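Local coordinates for SusD family protein (Bacteroides uniformis, PDB 7KV1), which probably binds beta-glucan at the surface of a human gut bacterium, as a surface glycan-binding protein of the SusD family, at residues 240-245 with 472-477; 252-257 with 413-418; 419-424 with 449-454; 107-112 with 160-165. All coordinates share one frame; numbering follows the deposited sequence.

Contact 1 (240-245 with 472-477); sequences MVMYQN and LVRAEG
Arg474 and Met242 lie side by side and point the same way. CG of Arg474 takes the crowded position between its own backbone N and carbonyl carbon (chi1 76°), and from there the chain runs extended to NE. The Met242 chain bends at its last torsion and sets CE over one face of the guanidinium, 3.7 Å from Arg474 NH2. A water in the plane of that group, at its edge, accepts from Arg474 NH1 at 2.8 Å and donates to Met242 O and Asn245 OD1, so it ties the two segments together. NH1 also pairs with Glu417, and NE with Asp471, which should restrain the rotation of the guanidinium. Tyr243 and Val473 make a separate patch: the tyrosine ring, stacked against His161, comes in obliquely, and its OH lies 3.4 Å from Val473 CG1. Asn245 turns its side chain across the gap, and its ND2 donates to Arg474 O at 2.8 Å, nearly straight (164°), in the carbonyl plane and on a lone pair. Because Gly477 N donates to the same oxygen, Arg474 O is gripped twice. Asn245, with positive phi, closes helix 230-244 in a Schellman motif, so the side-chain amide of the residue just past that helix adds a second donor to a carbonyl of the other segment, within the tetratricopeptide-like helical scaffold of SusD proteins.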
loop_
_atom_site.group_PDB
_atom_site.type_symbol
_atom_site.label_atom_id
_atom_site.label_comp_id
_atom_site.label_asym_id
_atom_site.label_seq_id
_atom_site.Cartn_x
_atom_site.Cartn_y
_atom_site.Cartn_z
ATOM N N MET A 240 -10.434 -1.675 4.199
ATOM C CA MET A 240 -10.631 -2.762 5.172
ATOM C C MET A 240 -11.943 -3.489 4.892
ATOM O O MET A 240 -11.958 -4.736 4.939
ATOM C CB MET A 240 -10.637 -2.202 6.592
ATOM C CG MET A 240 -9.273 -1.751 7.003
ATOM S SD MET A 240 -9.191 -1.266 8.748
ATOM C CE MET A 240 -9.923 -2.676 9.583
ATOM N N VAL A 241 -13.029 -2.738 4.684
ATOM C CA VAL A 241 -14.349 -3.356 4.407
ATOM C C VAL A 241 -14.189 -4.262 3.165
ATOM O O VAL A 241 -14.630 -5.440 3.172
ATOM C CB VAL A 241 -15.391 -2.238 4.216
ATOM C CG1 VAL A 241 -16.644 -2.756 3.551
ATOM C CG2 VAL A 241 -15.740 -1.578 5.535
ATOM N N MET A 242 -13.527 -3.775 2.122
ATOM C CA MET A 242 -13.417 -4.587 0.878
ATOM C C MET A 242 -12.541 -5.829 1.143
ATOM O O MET A 242 -12.840 -6.921 0.635
ATOM C CB MET A 242 -12.891 -3.705 -0.255
ATOM C CG MET A 242 -13.905 -2.594 -0.632
ATOM S SD MET A 242 -13.173 -1.306 -1.672
ATOM C CE MET A 242 -13.284 -2.120 -3.268
ATOM N N TYR A 243 -11.464 -5.685 1.902
ATOM C CA TYR A 243 -10.511 -6.797 2.108
ATOM C C TYR A 243 -11.219 -7.868 2.930
ATOM O O TYR A 243 -10.955 -9.013 2.753
ATOM C CB TYR A 243 -9.210 -6.348 2.783
ATOM C CG TYR A 243 -8.149 -7.410 2.636
ATOM C CD1 TYR A 243 -7.540 -7.632 1.418
ATOM C CD2 TYR A 243 -7.754 -8.211 3.707
ATOM C CE1 TYR A 243 -6.617 -8.648 1.250
ATOM C CE2 TYR A 243 -6.796 -9.200 3.571
ATOM C CZ TYR A 243 -6.221 -9.425 2.327
ATOM O OH TYR A 243 -5.303 -10.423 2.154
ATOM N N GLN A 244 -12.104 -7.473 3.832
ATOM C CA GLN A 244 -12.859 -8.424 4.684
ATOM C C GLN A 244 -14.003 -9.060 3.896
ATOM O O GLN A 244 -14.520 -10.053 4.406
ATOM C CB GLN A 244 -13.438 -7.693 5.908
ATOM C CG GLN A 244 -14.130 -8.548 6.952
ATOM C CD GLN A 244 -13.282 -9.623 7.576
ATOM O OE1 GLN A 244 -12.070 -9.726 7.348
ATOM N NE2 GLN A 244 -13.954 -10.470 8.348
ATOM N N ASN A 245 -14.454 -8.429 2.804
ATOM C CA ASN A 245 -15.689 -8.786 2.052
ATOM C C ASN A 245 -16.865 -8.560 3.018
ATOM O O ASN A 245 -17.793 -9.377 3.053
ATOM C CB ASN A 245 -15.614 -10.207 1.447
ATOM C CG ASN A 245 -14.802 -10.245 0.166
ATOM O OD1 ASN A 245 -15.134 -9.549 -0.791
ATOM N ND2 ASN A 245 -13.678 -10.953 0.177
ATOM N N LEU A 472 -6.234 -9.514 -5.565
ATOM C CA LEU A 472 -6.403 -10.913 -6.026
ATOM C C LEU A 472 -6.935 -11.755 -4.850
ATOM O O LEU A 472 -7.841 -12.549 -5.060
ATOM C CB LEU A 472 -5.079 -11.472 -6.551
ATOM C CG LEU A 472 -4.641 -10.986 -7.920
ATOM C CD1 LEU A 472 -3.185 -11.367 -8.185
ATOM C CD2 LEU A 472 -5.555 -11.541 -8.990
ATOM N N VAL A 473 -6.458 -11.527 -3.635
ATOM C CA VAL A 473 -6.864 -12.338 -2.449
ATOM C C VAL A 473 -8.329 -12.082 -2.093
ATOM O O VAL A 473 -9.067 -13.062 -1.851
ATOM C CB VAL A 473 -5.964 -12.072 -1.243
ATOM C CG1 VAL A 473 -6.512 -12.750 0.013
ATOM C CG2 VAL A 473 -4.528 -12.501 -1.535
ATOM N N ARG A 474 -8.727 -10.813 -2.044
ATOM C CA ARG A 474 -10.100 -10.449 -1.619
ATOM C C ARG A 474 -11.101 -10.922 -2.674
ATOM O O ARG A 474 -12.290 -11.174 -2.296
ATOM C CB ARG A 474 -10.173 -8.959 -1.313
ATOM C CG ARG A 474 -10.215 -8.043 -2.526
ATOM C CD ARG A 474 -10.088 -6.596 -2.075
ATOM N NE ARG A 474 -10.060 -5.698 -3.207
ATOM C CZ ARG A 474 -11.140 -5.335 -3.919
ATOM N NH1 ARG A 474 -12.338 -5.809 -3.615
ATOM N NH2 ARG A 474 -11.013 -4.483 -4.925
ATOM N N ALA A 475 -10.658 -11.003 -3.935
ATOM C CA ALA A 475 -11.485 -11.399 -5.099
ATOM C C ALA A 475 -11.918 -12.858 -4.971
ATOM O O ALA A 475 -12.899 -13.213 -5.612
ATOM C CB ALA A 475 -10.792 -11.158 -6.419
ATOM N N GLU A 476 -11.296 -13.635 -4.096
ATOM C CA GLU A 476 -11.803 -14.982 -3.741
ATOM C C GLU A 476 -13.249 -14.889 -3.213
ATOM O O GLU A 476 -13.976 -15.885 -3.338
ATOM C CB GLU A 476 -10.849 -15.697 -2.785
ATOM C CG GLU A 476 -9.521 -16.038 -3.434
ATOM C CD GLU A 476 -9.635 -17.049 -4.565
ATOM O OE1 GLU A 476 -10.426 -17.995 -4.418
ATOM O OE2 GLU A 476 -8.994 -16.856 -5.607
ATOM N N GLY A 477 -13.650 -13.767 -2.621
ATOM C CA GLY A 477 -14.987 -13.592 -2.062
ATOM C C GLY A 477 -15.874 -12.806 -3.015
ATOM O O GLY A 477 -16.984 -12.480 -2.592
HETATM O O HOH W 1 -13.575 -7.594 -1.863
#

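Contact 2 (252-257 with 413-418); sequences KALGYM and LNAAEL
Leu418 carries the dense part of this contact. Its CG lies anti to the carbonyl carbon, and CD1 is thereby placed 3.8 Å from Ala253 CB and, at the same separation, from Leu254 N. Behind it Leu418 CB meets Leu254 CB at 4.0 Å, while Met257 and Ala415 touch CB to CB at 3.8 Å. With alanines at two of the meeting points, the axes of helices 250-262 and 408-420 approach to 9.0 Å over these segments and cross at -143°, roughly antiparallel, as neighbouring helices do in the tetratricopeptide-type bundle that SusD proteins are built on. At the buried end the Met257 chain folds back at chi2 and chi3, and the Met257 and Asn414 side chains cross obliquely; Asn414 ND2 donates to Met257 SD in a weak but fairly straight bond of 3.6 Å, whereas Asn414 OD1 is held by Arg458. These residues are buried, but Leu254 is partly exposed. With CG anti to its backbone N, it also reaches across with its branch tips, CD1 resting 3.6 Å from Ala415 O and CD2 turned toward Thr422. On the far side of helix 250-262, making no contact with 413-418, Tyr256 stacks on Tyr234 and Lys252 forms a salt bridge with Glu197.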
loop_
_atom_site.group_PDB
_atom_site.type_symbol
_atom_site.label_atom_id
_atom_site.label_comp_id
_atom_site.label_asym_id
_atom_site.label_seq_id
_atom_site.Cartn_x
_atom_site.Cartn_y
_atom_site.Cartn_z
ATOM N N LYS A 252 -22.123 1.888 3.522
ATOM C CA LYS A 252 -21.462 2.973 4.272
ATOM C C LYS A 252 -20.149 3.327 3.565
ATOM O O LYS A 252 -19.864 4.519 3.413
ATOM C CB LYS A 252 -21.248 2.518 5.709
ATOM C CG LYS A 252 -20.860 3.596 6.685
ATOM C CD LYS A 252 -21.164 3.141 8.101
ATOM C CE LYS A 252 -20.408 3.924 9.142
ATOM N NZ LYS A 252 -20.550 3.303 10.478
ATOM N N ALA A 253 -19.336 2.339 3.175
ATOM C CA ALA A 253 -18.051 2.631 2.503
ATOM C C ALA A 253 -18.325 3.427 1.217
ATOM O O ALA A 253 -17.585 4.426 0.921
ATOM C CB ALA A 253 -17.289 1.365 2.242
ATOM N N LEU A 254 -19.353 3.016 0.475
ATOM C CA LEU A 254 -19.773 3.713 -0.776
ATOM C C LEU A 254 -20.111 5.162 -0.466
ATOM O O LEU A 254 -19.612 6.044 -1.150
ATOM C CB LEU A 254 -20.974 2.988 -1.356
ATOM C CG LEU A 254 -21.534 3.556 -2.654
ATOM C CD1 LEU A 254 -20.402 3.807 -3.646
ATOM C CD2 LEU A 254 -22.554 2.572 -3.216
ATOM N N GLY A 255 -20.898 5.389 0.581
ATOM C CA GLY A 255 -21.237 6.744 1.065
ATOM C C GLY A 255 -19.985 7.574 1.261
ATOM O O GLY A 255 -19.938 8.711 0.755
ATOM N N TYR A 256 -18.953 7.026 1.890
ATOM C CA TYR A 256 -17.706 7.786 2.159
ATOM C C TYR A 256 -16.996 8.103 0.849
ATOM O O TYR A 256 -16.506 9.232 0.705
ATOM C CB TYR A 256 -16.792 7.046 3.126
ATOM C CG TYR A 256 -17.332 6.883 4.527
ATOM C CD1 TYR A 256 -18.064 7.889 5.133
ATOM C CD2 TYR A 256 -17.105 5.735 5.263
ATOM C CE1 TYR A 256 -18.573 7.760 6.413
ATOM C CE2 TYR A 256 -17.567 5.608 6.566
ATOM C CZ TYR A 256 -18.305 6.623 7.149
ATOM O OH TYR A 256 -18.802 6.517 8.430
ATOM N N MET A 257 -16.927 7.131 -0.066
ATOM C CA MET A 257 -16.330 7.351 -1.405
ATOM C C MET A 257 -17.108 8.463 -2.133
ATOM O O MET A 257 -16.442 9.370 -2.655
ATOM C CB MET A 257 -16.285 6.069 -2.233
ATOM C CG MET A 257 -15.475 4.975 -1.582
ATOM S SD MET A 257 -13.745 5.350 -1.327
ATOM C CE MET A 257 -13.728 6.017 0.339
ATOM N N LEU A 413 -12.579 3.931 -8.328
ATOM C CA LEU A 413 -12.652 2.470 -8.572
ATOM C C LEU A 413 -13.258 1.758 -7.355
ATOM O O LEU A 413 -14.000 0.771 -7.566
ATOM C CB LEU A 413 -11.286 1.924 -8.983
ATOM C CG LEU A 413 -10.736 2.459 -10.313
ATOM C CD1 LEU A 413 -9.379 1.878 -10.620
ATOM C CD2 LEU A 413 -11.654 2.157 -11.488
ATOM N N ASN A 414 -12.983 2.243 -6.140
ATOM C CA ASN A 414 -13.636 1.738 -4.917
ATOM C C ASN A 414 -15.146 1.943 -5.074
ATOM O O ASN A 414 -15.913 1.012 -4.853
ATOM C CB ASN A 414 -13.163 2.469 -3.653
ATOM C CG ASN A 414 -11.812 2.035 -3.115
ATOM O OD1 ASN A 414 -11.222 1.075 -3.599
ATOM N ND2 ASN A 414 -11.311 2.768 -2.130
ATOM N N ALA A 415 -15.551 3.159 -5.372
ATOM C CA ALA A 415 -16.982 3.534 -5.508
ATOM C C ALA A 415 -17.645 2.684 -6.603
ATOM O O ALA A 415 -18.756 2.149 -6.388
ATOM C CB ALA A 415 -17.056 4.984 -5.812
ATOM N N ALA A 416 -17.007 2.534 -7.756
ATOM C CA ALA A 416 -17.633 1.774 -8.865
ATOM C C ALA A 416 -17.884 0.347 -8.393
ATOM O O ALA A 416 -18.993 -0.168 -8.564
ATOM C CB ALA A 416 -16.793 1.835 -10.106
ATOM N N GLU A 417 -16.917 -0.266 -7.729
ATOM C CA GLU A 417 -17.076 -1.657 -7.287
ATOM C C GLU A 417 -18.171 -1.719 -6.221
ATOM O O GLU A 417 -18.988 -2.640 -6.286
ATOM C CB GLU A 417 -15.752 -2.220 -6.763
ATOM C CG GLU A 417 -15.889 -3.574 -6.113
ATOM C CD GLU A 417 -14.582 -4.195 -5.649
ATOM O OE1 GLU A 417 -13.467 -3.713 -6.071
ATOM O OE2 GLU A 417 -14.681 -5.114 -4.822
ATOM N N LEU A 418 -18.157 -0.809 -5.244
ATOM C CA LEU A 418 -19.082 -0.888 -4.102
ATOM C C LEU A 418 -20.517 -0.669 -4.616
ATOM O O LEU A 418 -21.452 -1.367 -4.123
ATOM C CB LEU A 418 -18.660 0.117 -3.025
ATOM C CG LEU A 418 -17.400 -0.231 -2.230
ATOM C CD1 LEU A 418 -16.882 0.983 -1.500
ATOM C CD2 LEU A 418 -17.644 -1.366 -1.249
#

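Contact 3 (419-424 with 449-454); sequences SLRTGG and VTVDDV
Helix 408-420 ends where the chain makes a type I turn from Leu420 to Gly423, and Ser419 O receives two backbone donors, Thr422 N and Gly424 N. On the other side the chain arrives extended through Val449 and Thr450 and starts helix 451-461 at Val451, with Thr450 as N-cap. Thr450 and Asp453 form a capping box: Asp453 N donates to Thr450 OG1, at 164°, and Thr450 N donates to Asp453 OD2 at 2.9 Å, arriving from above the carboxylate plane. One helix end therefore meets one helix start, within a helix-rich SusD domain of the tetratricopeptide clan. The nearest CA atoms are those of Leu420 and Val451, 6.3 Å apart. Leu420 is the main inserting side chain. With CG anti to its carbonyl carbon, it lays CD1 against the entering backbone, 3.5 Å from Thr450 C, and rests the same methyl 4.0 Å from Val454 CG2, while CD2 sits near Val449 O. The aliphatic part of Arg421 crosses Val451 at about a right angle, CG on CG2, before the chain bends at chi3 and sends its guanidinium away to Glu417, with a further bond to Asn245. No hydrogen bond joins the segments; apolar carbons make the fit, against side chains and backbone alike, and Val451 CG2, anti to its carbonyl carbon, presses on Leu420 CB at 3.5 Å, closer than usual van der Waals contact.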
loop_
_atom_site.group_PDB
_atom_site.type_symbol
_atom_site.label_atom_id
_atom_site.label_comp_id
_atom_site.label_asym_id
_atom_site.label_seq_id
_atom_site.Cartn_x
_atom_site.Cartn_y
_atom_site.Cartn_z
ATOM N N SER A 419 -20.691 0.209 -5.606
ATOM C CA SER A 419 -22.006 0.454 -6.232
ATOM C C SER A 419 -22.464 -0.861 -6.863
ATOM O O SER A 419 -23.588 -1.346 -6.540
ATOM C CB SER A 419 -21.927 1.582 -7.232
ATOM O OG SER A 419 -23.092 1.660 -8.018
ATOM N N LEU A 420 -21.627 -1.468 -7.704
ATOM C CA LEU A 420 -22.043 -2.715 -8.377
ATOM C C LEU A 420 -22.334 -3.786 -7.334
ATOM O O LEU A 420 -23.229 -4.582 -7.594
ATOM C CB LEU A 420 -20.981 -3.152 -9.378
ATOM C CG LEU A 420 -20.768 -2.171 -10.528
ATOM C CD1 LEU A 420 -19.522 -2.544 -11.301
ATOM C CD2 LEU A 420 -21.998 -2.087 -11.423
ATOM N N ARG A 421 -21.635 -3.832 -6.203
ATOM C CA ARG A 421 -21.873 -4.977 -5.281
ATOM C C ARG A 421 -23.006 -4.667 -4.295
ATOM O O ARG A 421 -23.246 -5.509 -3.430
ATOM C CB ARG A 421 -20.594 -5.397 -4.560
ATOM C CG ARG A 421 -19.485 -5.821 -5.500
ATOM C CD ARG A 421 -18.155 -6.066 -4.840
ATOM N NE ARG A 421 -18.182 -7.175 -3.911
ATOM C CZ ARG A 421 -17.174 -7.494 -3.094
ATOM N NH1 ARG A 421 -16.038 -6.797 -3.094
ATOM N NH2 ARG A 421 -17.314 -8.510 -2.275
ATOM N N THR A 422 -23.687 -3.527 -4.405
ATOM C CA THR A 422 -24.869 -3.209 -3.568
ATOM C C THR A 422 -26.088 -3.012 -4.486
ATOM O O THR A 422 -26.983 -2.249 -4.119
ATOM C CB THR A 422 -24.559 -2.008 -2.666
ATOM O OG1 THR A 422 -24.203 -0.900 -3.481
ATOM C CG2 THR A 422 -23.430 -2.262 -1.685
ATOM N N GLY A 423 -26.059 -3.603 -5.683
ATOM C CA GLY A 423 -27.183 -3.626 -6.636
ATOM C C GLY A 423 -27.150 -2.477 -7.630
ATOM O O GLY A 423 -28.142 -2.312 -8.296
ATOM N N GLY A 424 -26.068 -1.693 -7.726
ATOM C CA GLY A 424 -26.010 -0.505 -8.596
ATOM C C GLY A 424 -26.017 -0.863 -10.068
ATOM O O GLY A 424 -25.659 -2.015 -10.455
ATOM N N VAL A 449 -20.579 -1.441 -17.203
ATOM C CA VAL A 449 -19.435 -1.801 -16.319
ATOM C C VAL A 449 -19.884 -2.928 -15.402
ATOM O O VAL A 449 -21.046 -2.912 -14.900
ATOM C CB VAL A 449 -18.844 -0.594 -15.563
ATOM C CG1 VAL A 449 -18.322 0.474 -16.508
ATOM C CG2 VAL A 449 -19.827 0.047 -14.598
ATOM N N THR A 450 -19.025 -3.943 -15.282
ATOM C CA THR A 450 -19.203 -5.078 -14.365
ATOM C C THR A 450 -18.116 -5.034 -13.281
ATOM O O THR A 450 -17.108 -4.317 -13.429
ATOM C CB THR A 450 -19.081 -6.428 -15.086
ATOM O OG1 THR A 450 -17.705 -6.525 -15.439
ATOM C CG2 THR A 450 -19.989 -6.561 -16.295
ATOM N N VAL A 451 -18.307 -5.784 -12.204
ATOM C CA VAL A 451 -17.298 -5.801 -11.110
ATOM C C VAL A 451 -15.951 -6.301 -11.661
ATOM O O VAL A 451 -14.914 -5.715 -11.274
ATOM C CB VAL A 451 -17.767 -6.607 -9.895
ATOM C CG1 VAL A 451 -16.710 -6.585 -8.804
ATOM C CG2 VAL A 451 -19.049 -6.021 -9.366
ATOM N N ASP A 452 -15.948 -7.255 -12.594
ATOM C CA ASP A 452 -14.685 -7.754 -13.202
ATOM C C ASP A 452 -13.961 -6.639 -13.963
ATOM O O ASP A 452 -12.726 -6.550 -13.847
ATOM C CB ASP A 452 -14.869 -8.952 -14.121
ATOM C CG ASP A 452 -13.504 -9.630 -14.348
ATOM O OD1 ASP A 452 -12.817 -10.008 -13.353
ATOM O OD2 ASP A 452 -13.102 -9.681 -15.483
ATOM N N ASP A 453 -14.694 -5.774 -14.670
ATOM C CA ASP A 453 -14.086 -4.600 -15.349
ATOM C C ASP A 453 -13.355 -3.733 -14.312
ATOM O O ASP A 453 -12.276 -3.217 -14.646
ATOM C CB ASP A 453 -15.132 -3.744 -16.075
ATOM C CG ASP A 453 -15.834 -4.442 -17.234
ATOM O OD1 ASP A 453 -15.145 -5.238 -17.925
ATOM O OD2 ASP A 453 -17.084 -4.183 -17.446
ATOM N N VAL A 454 -13.970 -3.481 -13.153
ATOM C CA VAL A 454 -13.342 -2.635 -12.095
ATOM C C VAL A 454 -12.051 -3.329 -11.636
ATOM O O VAL A 454 -11.009 -2.670 -11.578
ATOM C CB VAL A 454 -14.289 -2.341 -10.931
ATOM C CG1 VAL A 454 -13.635 -1.418 -9.907
ATOM C CG2 VAL A 454 -15.607 -1.777 -11.421
#

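Contact 4 (107-112 with 160-165); sequences NTLGSL and WHYFGN
A CH-pi contact comes first. Leu112 CD2 sits over one face of the Tyr162 ring, offset toward the rim, 3.9 Å from the ring centroid and 26° off its normal, and 3.6 Å from Tyr162 CD2. With that methyl over the ring, chi1 of Leu112 (-140°) lies off the usual staggered positions. Plain apolar contact adds Leu109, whose CD1 approaches the same ring obliquely, 4.1 Å from Tyr162 CE1. The third kind is an approach of a ring edge to a carbonyl oxygen: Phe163, with its ring tip pointing at the start of helix 110-129, places CZ 3.4 Å from Leu109 O, the carbonyl lying at the ring edge near its plane. Leu109 is the N-cap of that helix, and its oxygen also accepts a weak bond from Leu112 N. Outside partners pin the surroundings: Thr108 OG1 bonds to Pro511 O, Phe163 O receives Asn526 ND2, and the backbone of Tyr162 pairs with Ile510, so the C-terminal part of the chain closes over this join. No hydrogen bond crosses the two segments; between them the contact is apolar and aromatic, the ring edge probably offering its slightly positive hydrogens to the carbonyl.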
loop_
_atom_site.group_PDB
_atom_site.type_symbol
_atom_site.label_atom_id
_atom_site.label_comp_id
_atom_site.label_asym_id
_atom_site.label_seq_id
_atom_site.Cartn_x
_atom_site.Cartn_y
_atom_site.Cartn_z
ATOM N N ASN A 107 11.909 -16.847 7.413
ATOM C CA ASN A 107 11.932 -16.231 6.056
ATOM C C ASN A 107 10.558 -15.598 5.800
ATOM O O ASN A 107 9.723 -16.205 5.097
ATOM C CB ASN A 107 12.293 -17.247 4.970
ATOM C CG ASN A 107 13.740 -17.683 5.038
ATOM O OD1 ASN A 107 14.623 -16.949 4.611
ATOM N ND2 ASN A 107 13.985 -18.844 5.620
ATOM N N THR A 108 10.333 -14.435 6.392
ATOM C CA THR A 108 9.032 -13.727 6.386
ATOM C C THR A 108 9.301 -12.221 6.489
ATOM O O THR A 108 10.455 -11.798 6.270
ATOM C CB THR A 108 8.154 -14.335 7.480
ATOM O OG1 THR A 108 6.812 -13.887 7.264
ATOM C CG2 THR A 108 8.655 -13.968 8.859
ATOM N N LEU A 109 8.285 -11.416 6.762
ATOM C CA LEU A 109 8.417 -9.941 6.897
ATOM C C LEU A 109 8.406 -9.539 8.384
ATOM O O LEU A 109 7.617 -8.688 8.781
ATOM C CB LEU A 109 7.290 -9.320 6.086
ATOM C CG LEU A 109 7.386 -9.530 4.577
ATOM C CD1 LEU A 109 6.235 -8.860 3.875
ATOM C CD2 LEU A 109 8.699 -8.997 4.024
ATOM N N GLY A 110 9.312 -10.098 9.177
ATOM C CA GLY A 110 9.420 -9.813 10.624
ATOM C C GLY A 110 9.580 -8.335 10.922
ATOM O O GLY A 110 9.028 -7.858 11.928
ATOM N N SER A 111 10.321 -7.606 10.083
ATOM C CA SER A 111 10.605 -6.166 10.303
ATOM C C SER A 111 9.301 -5.360 10.259
ATOM O O SER A 111 9.163 -4.399 11.040
ATOM C CB SER A 111 11.640 -5.653 9.312
ATOM O OG SER A 111 11.098 -5.715 8.024
ATOM N N LEU A 112 8.345 -5.761 9.418
ATOM C CA LEU A 112 7.052 -5.057 9.268
ATOM C C LEU A 112 6.275 -5.184 10.577
ATOM O O LEU A 112 5.677 -4.187 11.010
ATOM C CB LEU A 112 6.290 -5.672 8.082
ATOM C CG LEU A 112 5.556 -4.711 7.178
ATOM C CD1 LEU A 112 6.517 -3.656 6.634
ATOM C CD2 LEU A 112 4.854 -5.461 6.048
ATOM N N TRP A 160 -2.744 -6.851 10.148
ATOM C CA TRP A 160 -3.930 -7.658 9.805
ATOM C C TRP A 160 -3.776 -8.174 8.386
ATOM O O TRP A 160 -4.028 -9.364 8.173
ATOM C CB TRP A 160 -5.186 -6.802 9.966
ATOM C CG TRP A 160 -6.465 -7.437 9.538
ATOM C CD1 TRP A 160 -7.055 -8.565 10.028
ATOM C CD2 TRP A 160 -7.379 -6.904 8.569
ATOM N NE1 TRP A 160 -8.244 -8.800 9.374
ATOM C CE2 TRP A 160 -8.472 -7.800 8.484
ATOM C CE3 TRP A 160 -7.336 -5.815 7.689
ATOM C CZ2 TRP A 160 -9.515 -7.625 7.573
ATOM C CZ3 TRP A 160 -8.406 -5.596 6.850
ATOM C CH2 TRP A 160 -9.484 -6.487 6.791
ATOM N N HIS A 161 -3.352 -7.330 7.443
ATOM C CA HIS A 161 -3.244 -7.729 6.010
ATOM C C HIS A 161 -2.211 -8.847 5.842
ATOM O O HIS A 161 -2.464 -9.774 5.042
ATOM C CB HIS A 161 -2.888 -6.530 5.108
ATOM C CG HIS A 161 -4.041 -5.799 4.502
ATOM N ND1 HIS A 161 -4.831 -4.925 5.212
ATOM C CD2 HIS A 161 -4.543 -5.810 3.242
ATOM C CE1 HIS A 161 -5.719 -4.385 4.406
ATOM N NE2 HIS A 161 -5.593 -4.944 3.197
ATOM N N TYR A 162 -1.062 -8.729 6.510
ATOM C CA TYR A 162 0.113 -9.632 6.293
ATOM C C TYR A 162 -0.004 -10.863 7.191
ATOM O O TYR A 162 0.060 -11.989 6.632
ATOM C CB TYR A 162 1.443 -8.881 6.472
ATOM C CG TYR A 162 1.770 -8.052 5.269
ATOM C CD1 TYR A 162 2.191 -8.633 4.087
ATOM C CD2 TYR A 162 1.540 -6.694 5.274
ATOM C CE1 TYR A 162 2.417 -7.869 2.949
ATOM C CE2 TYR A 162 1.776 -5.922 4.155
ATOM C CZ TYR A 162 2.200 -6.512 2.984
ATOM O OH TYR A 162 2.383 -5.749 1.872
ATOM N N PHE A 163 -0.183 -10.672 8.505
ATOM C CA PHE A 163 -0.136 -11.771 9.508
ATOM C C PHE A 163 -1.534 -12.223 9.960
ATOM O O PHE A 163 -1.670 -13.398 10.396
ATOM C CB PHE A 163 0.700 -11.354 10.714
ATOM C CG PHE A 163 2.096 -10.933 10.365
ATOM C CD1 PHE A 163 3.086 -11.886 10.149
ATOM C CD2 PHE A 163 2.405 -9.590 10.210
ATOM C CE1 PHE A 163 4.374 -11.496 9.792
ATOM C CE2 PHE A 163 3.701 -9.204 9.880
ATOM C CZ PHE A 163 4.668 -10.159 9.624
ATOM N N GLY A 164 -2.544 -11.351 9.906
ATOM C CA GLY A 164 -3.930 -11.732 10.278
ATOM C C GLY A 164 -4.143 -11.899 11.783
ATOM O O GLY A 164 -4.753 -11.008 12.399
ATOM N N ASN A 165 -3.614 -12.974 12.356
ATOM C CA ASN A 165 -3.855 -13.464 13.734
ATOM C C ASN A 165 -2.786 -12.849 14.638
ATOM O O ASN A 165 -1.695 -13.419 14.755
ATOM C CB ASN A 165 -3.879 -14.998 13.763
ATOM C CG ASN A 165 -4.833 -15.592 12.746
ATOM O OD1 ASN A 165 -6.048 -15.431 12.860
ATOM N ND2 ASN A 165 -4.309 -16.318 11.769
#

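How the contacts relate
Contact 4 closes first along the chain, in the N-terminal helices 110-129 and 138-162, and the span of contact 1 then encloses contacts 2 and 3, which follow one another. Contacts 2 and 3 share helix 408-420 and have centres 10 Å apart; contact 1 lies about 14 Å from each: Glu417 joins helix 408-420 to Arg474 by a salt bridge, and Arg421 reaches Asn245 by a probable hydrogen bond. Contact 4 is about 18 Å from contact 1, centre to centre, and meets it where Trp160 and His161 lie against Met240, Tyr243 and Gln244; it does not touch contacts 2 or 3. Contact 1 thus touches both contact 4 and contacts 2 and 3.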